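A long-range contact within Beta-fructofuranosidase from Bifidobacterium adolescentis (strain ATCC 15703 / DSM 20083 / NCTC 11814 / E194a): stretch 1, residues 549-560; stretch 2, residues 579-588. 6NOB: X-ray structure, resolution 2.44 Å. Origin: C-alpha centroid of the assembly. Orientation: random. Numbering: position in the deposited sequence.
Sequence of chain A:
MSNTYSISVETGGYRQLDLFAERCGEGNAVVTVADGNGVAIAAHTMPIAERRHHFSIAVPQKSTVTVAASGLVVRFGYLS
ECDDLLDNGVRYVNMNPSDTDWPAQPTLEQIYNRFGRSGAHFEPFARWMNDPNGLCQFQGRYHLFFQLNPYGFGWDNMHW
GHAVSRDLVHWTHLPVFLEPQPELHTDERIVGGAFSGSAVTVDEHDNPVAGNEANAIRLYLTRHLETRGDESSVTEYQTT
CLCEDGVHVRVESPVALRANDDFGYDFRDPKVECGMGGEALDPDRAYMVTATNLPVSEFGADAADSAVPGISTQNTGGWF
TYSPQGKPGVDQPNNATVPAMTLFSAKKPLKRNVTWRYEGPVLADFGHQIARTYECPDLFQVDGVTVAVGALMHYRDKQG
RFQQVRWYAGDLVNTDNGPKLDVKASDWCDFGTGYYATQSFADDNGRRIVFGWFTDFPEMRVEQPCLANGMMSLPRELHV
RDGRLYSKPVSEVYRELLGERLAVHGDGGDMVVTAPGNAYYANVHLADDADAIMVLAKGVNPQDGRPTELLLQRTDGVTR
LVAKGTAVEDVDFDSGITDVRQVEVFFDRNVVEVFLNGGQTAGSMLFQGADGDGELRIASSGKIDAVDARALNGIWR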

# COMPACT_ATOMS: atom_id res chain seq x y z
N GLU A 549 -9.46 22.34 -7.89
CA GLU A 549 -9.26 23.05 -6.63
C GLU A 549 -9.48 22.08 -5.49
O GLU A 549 -10.47 21.34 -5.50
CB GLU A 549 -10.21 24.25 -6.52
CG GLU A 549 -9.76 25.30 -5.52
CD GLU A 549 -10.71 26.47 -5.43
OE1 GLU A 549 -11.89 26.33 -5.81
OE2 GLU A 549 -10.27 27.55 -4.97
N LEU A 550 -8.56 22.06 -4.53
CA LEU A 550 -8.61 21.16 -3.39
C LEU A 550 -8.85 21.97 -2.13
O LEU A 550 -8.04 22.84 -1.79
CB LEU A 550 -7.32 20.35 -3.28
CG LEU A 550 -7.20 19.41 -2.07
CD1 LEU A 550 -8.27 18.35 -2.14
CD2 LEU A 550 -5.81 18.79 -2.01
N LEU A 551 -9.95 21.69 -1.44
CA LEU A 551 -10.35 22.45 -0.26
C LEU A 551 -10.62 21.53 0.91
O LEU A 551 -11.05 20.38 0.75
CB LEU A 551 -11.61 23.28 -0.51
CG LEU A 551 -11.81 23.95 -1.87
CD1 LEU A 551 -13.22 24.49 -1.97
CD2 LEU A 551 -10.79 25.05 -2.06
N LEU A 552 -10.35 22.04 2.11
CA LEU A 552 -11.01 21.59 3.32
C LEU A 552 -12.02 22.66 3.71
O LEU A 552 -11.65 23.83 3.90
CB LEU A 552 -10.03 21.34 4.46
CG LEU A 552 -10.67 20.65 5.67
CD1 LEU A 552 -10.91 19.17 5.39
CD2 LEU A 552 -9.86 20.85 6.93
N GLN A 553 -13.29 22.28 3.81
CA GLN A 553 -14.35 23.26 4.02
C GLN A 553 -15.31 22.75 5.08
O GLN A 553 -15.71 21.58 5.05
CB GLN A 553 -15.10 23.53 2.71
CG GLN A 553 -16.28 24.46 2.85
CD GLN A 553 -16.78 24.96 1.51
OE1 GLN A 553 -17.18 26.11 1.38
NE2 GLN A 553 -16.75 24.09 0.50
N ARG A 554 -15.67 23.63 6.01
CA ARG A 554 -16.67 23.33 7.03
C ARG A 554 -17.90 24.18 6.79
O ARG A 554 -17.79 25.40 6.60
CB ARG A 554 -16.12 23.57 8.44
CG ARG A 554 -17.12 23.24 9.53
CD ARG A 554 -16.46 23.18 10.89
NE ARG A 554 -15.89 24.46 11.28
CZ ARG A 554 -15.10 24.64 12.33
NH1 ARG A 554 -14.77 23.61 13.10
NH2 ARG A 554 -14.63 25.85 12.60
N THR A 555 -19.07 23.55 6.81
CA THR A 555 -20.33 24.24 6.57
C THR A 555 -21.38 23.64 7.49
O THR A 555 -21.68 22.45 7.39
CB THR A 555 -20.75 24.12 5.11
OG1 THR A 555 -19.73 24.67 4.27
CG2 THR A 555 -22.05 24.88 4.88
N ASP A 556 -21.93 24.47 8.38
CA ASP A 556 -22.96 24.05 9.33
C ASP A 556 -22.51 22.82 10.13
O ASP A 556 -23.23 21.83 10.26
CB ASP A 556 -24.29 23.78 8.62
CG ASP A 556 -24.74 24.96 7.77
OD1 ASP A 556 -24.44 26.11 8.14
OD2 ASP A 556 -25.40 24.72 6.73
N GLY A 557 -21.28 22.90 10.65
CA GLY A 557 -20.75 21.88 11.52
C GLY A 557 -20.16 20.67 10.83
O GLY A 557 -19.54 19.84 11.51
N VAL A 558 -20.32 20.54 9.52
CA VAL A 558 -19.81 19.39 8.78
C VAL A 558 -18.52 19.80 8.09
O VAL A 558 -18.50 20.75 7.30
CB VAL A 558 -20.84 18.87 7.76
CG1 VAL A 558 -20.28 17.68 7.00
CG2 VAL A 558 -22.14 18.51 8.47
N THR A 559 -17.44 19.08 8.38
CA THR A 559 -16.14 19.32 7.77
C THR A 559 -15.87 18.25 6.73
O THR A 559 -16.04 17.06 7.00
CB THR A 559 -15.03 19.32 8.83
OG1 THR A 559 -15.36 20.22 9.89
CG2 THR A 559 -13.70 19.75 8.21
N ARG A 560 -15.44 18.67 5.54
CA ARG A 560 -15.20 17.72 4.47
C ARG A 560 -14.10 18.23 3.56
O ARG A 560 -13.87 19.44 3.44
CB ARG A 560 -16.47 17.45 3.65
CG ARG A 560 -17.25 18.70 3.30
CD ARG A 560 -18.32 18.41 2.25
NE ARG A 560 -19.47 17.70 2.79
CZ ARG A 560 -20.46 18.28 3.46
NH1 ARG A 560 -20.44 19.59 3.68
NH2 ARG A 560 -21.48 17.55 3.91
N ASP A 579 -16.99 19.19 15.78
CA ASP A 579 -16.14 20.04 16.62
C ASP A 579 -14.66 19.89 16.26
O ASP A 579 -13.81 19.56 17.10
CB ASP A 579 -16.39 19.74 18.10
CG ASP A 579 -17.81 20.05 18.52
OD1 ASP A 579 -18.24 21.22 18.36
OD2 ASP A 579 -18.50 19.13 19.01
N VAL A 580 -14.35 20.13 14.99
CA VAL A 580 -12.96 20.17 14.55
C VAL A 580 -12.32 21.45 15.04
O VAL A 580 -12.84 22.55 14.82
CB VAL A 580 -12.88 20.05 13.02
CG1 VAL A 580 -11.44 20.18 12.56
CG2 VAL A 580 -13.48 18.74 12.54
N ARG A 581 -11.18 21.32 15.72
CA ARG A 581 -10.49 22.49 16.24
C ARG A 581 -9.04 22.54 15.77
O ARG A 581 -8.46 23.63 15.65
CB ARG A 581 -10.55 22.51 17.77
CG ARG A 581 -11.95 22.66 18.33
CD ARG A 581 -12.58 23.98 17.93
NE ARG A 581 -13.93 24.11 18.45
CZ ARG A 581 -15.02 23.69 17.82
NH1 ARG A 581 -16.22 23.84 18.38
NH2 ARG A 581 -14.92 23.11 16.64
N GLN A 582 -8.45 21.38 15.51
CA GLN A 582 -7.09 21.31 14.97
C GLN A 582 -7.13 20.67 13.59
O GLN A 582 -7.72 19.60 13.41
CB GLN A 582 -6.17 20.51 15.89
CG GLN A 582 -4.72 20.50 15.41
CD GLN A 582 -3.78 19.78 16.36
OE1 GLN A 582 -4.21 19.03 17.23
NE2 GLN A 582 -2.48 20.01 16.19
N VAL A 583 -6.51 21.33 12.62
CA VAL A 583 -6.37 20.81 11.26
C VAL A 583 -4.88 20.73 10.96
O VAL A 583 -4.18 21.75 10.97
CB VAL A 583 -7.09 21.69 10.23
CG1 VAL A 583 -6.82 21.17 8.83
CG2 VAL A 583 -8.58 21.73 10.51
N GLU A 584 -4.40 19.51 10.69
CA GLU A 584 -3.01 19.28 10.32
C GLU A 584 -2.98 18.74 8.90
O GLU A 584 -3.63 17.74 8.59
CB GLU A 584 -2.35 18.30 11.29
CG GLU A 584 -0.84 18.33 11.25
CD GLU A 584 -0.19 17.51 12.35
OE1 GLU A 584 -0.50 16.31 12.47
OE2 GLU A 584 0.64 18.07 13.09
N VAL A 585 -2.22 19.42 8.03
CA VAL A 585 -2.23 19.14 6.59
C VAL A 585 -0.82 18.83 6.12
O VAL A 585 0.11 19.60 6.38
CB VAL A 585 -2.81 20.33 5.80
CG1 VAL A 585 -2.85 20.00 4.31
CG2 VAL A 585 -4.19 20.70 6.31
N PHE A 586 -0.67 17.71 5.41
CA PHE A 586 0.53 17.39 4.64
C PHE A 586 0.12 17.37 3.17
O PHE A 586 -0.64 16.50 2.75
CB PHE A 586 1.12 16.04 5.03
CG PHE A 586 1.66 15.97 6.44
CD1 PHE A 586 0.82 15.78 7.52
CD2 PHE A 586 3.03 16.06 6.67
CE1 PHE A 586 1.31 15.69 8.80
CE2 PHE A 586 3.53 15.98 7.96
CZ PHE A 586 2.67 15.80 9.03
N PHE A 587 0.63 18.32 2.39
CA PHE A 587 0.45 18.30 0.94
C PHE A 587 1.81 18.16 0.28
O PHE A 587 2.69 19.00 0.47
CB PHE A 587 -0.26 19.55 0.42
CG PHE A 587 -0.53 19.49 -1.05
CD1 PHE A 587 -1.57 18.71 -1.54
CD2 PHE A 587 0.26 20.18 -1.95
CE1 PHE A 587 -1.81 18.63 -2.90
CE2 PHE A 587 0.02 20.11 -3.31
CZ PHE A 587 -1.02 19.33 -3.79
N ASP A 588 1.97 17.11 -0.53
CA ASP A 588 3.25 16.73 -1.11
C ASP A 588 3.11 16.65 -2.63
O ASP A 588 3.06 15.57 -3.21
CB ASP A 588 3.74 15.41 -0.51
CG ASP A 588 5.12 15.01 -1.00
OD1 ASP A 588 5.86 15.89 -1.50
OD2 ASP A 588 5.46 13.82 -0.89
O HOH W 1 -16.22 21.09 13.35
O HOH W 2 -19.52 20.31 14.45

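The contact between these two stretches is a small side-chain contact between a β-hairpin and a strand with the loop before it, apolar at one end and polar at the other, where an arginine donates to a backbone carbonyl. It illustrates a general principle: where strands face each other across a core rather than pair edge to edge, the backbones stand well apart and the side chains fill the gap. Here the CA atoms of Leu 552 and Val 583 are 9.2 Å apart and those of Leu 550 and Phe 587 are 10.4 Å apart, and no backbone hydrogen bond links the stretches.

The alternation of the first strand separates the residues that take part from those that do not. Leu 550, Leu 552 and Arg 554 point toward the second stretch, whereas Leu 551, Gln 553 and Thr 555 lie out of its reach. On the other side Val 583 and Phe 587 point back. Leu 552 CD2 packs at 3.6 Å from Val 583 CG1, an ordinary van der Waals distance, and Leu 550 CD2 approaches Phe 587 CE1 at 4.1 Å, a looser contact.

The hairpin itself is held by its own backbone. A type I' turn runs from Thr 555 to Val 558, and Gln 553 N donates to Arg 560 O at 2.9 Å and Arg 560 N to Gln 553 O at 3.0 Å. Thr 559 lies on the second strand of the hairpin, and its CA-to-CB bond points toward the second stretch; Thr 559 OG1 lies 3.6 Å from Val 580 CG2, a van der Waals contact.

The polar end centres on the carbonyl of Val 580. Arg 554 NH1 donates to Val 580 O at 2.8 Å, the acceptor lying at the edge of the guanidinium, near its plane. Arg 581 NH2 donates to the same oxygen, also at 2.8 Å. The two cationic groups that share this acceptor lie close together, with Arg 554 NH1 only 3.6 Å from Arg 581 NH2. Some of the charge on Arg 581 is balanced locally, since its NH1 forms a salt bridge and weak hydrogen bond with Asp 579 OD1 at 3.3 Å. Its CB points away from the first stretch, yet the long side chain brings its end back.

Two waters extend the polar link. Water 1 accepts from Arg 554 NH1 at 2.9 Å and from Val 580 N at 2.7 Å, while water 2 donates to Gly 557 O at 3.0 Å and accepts from Asp 579 N at 3.1 Å, tying the hairpin turn to the loop before the strand.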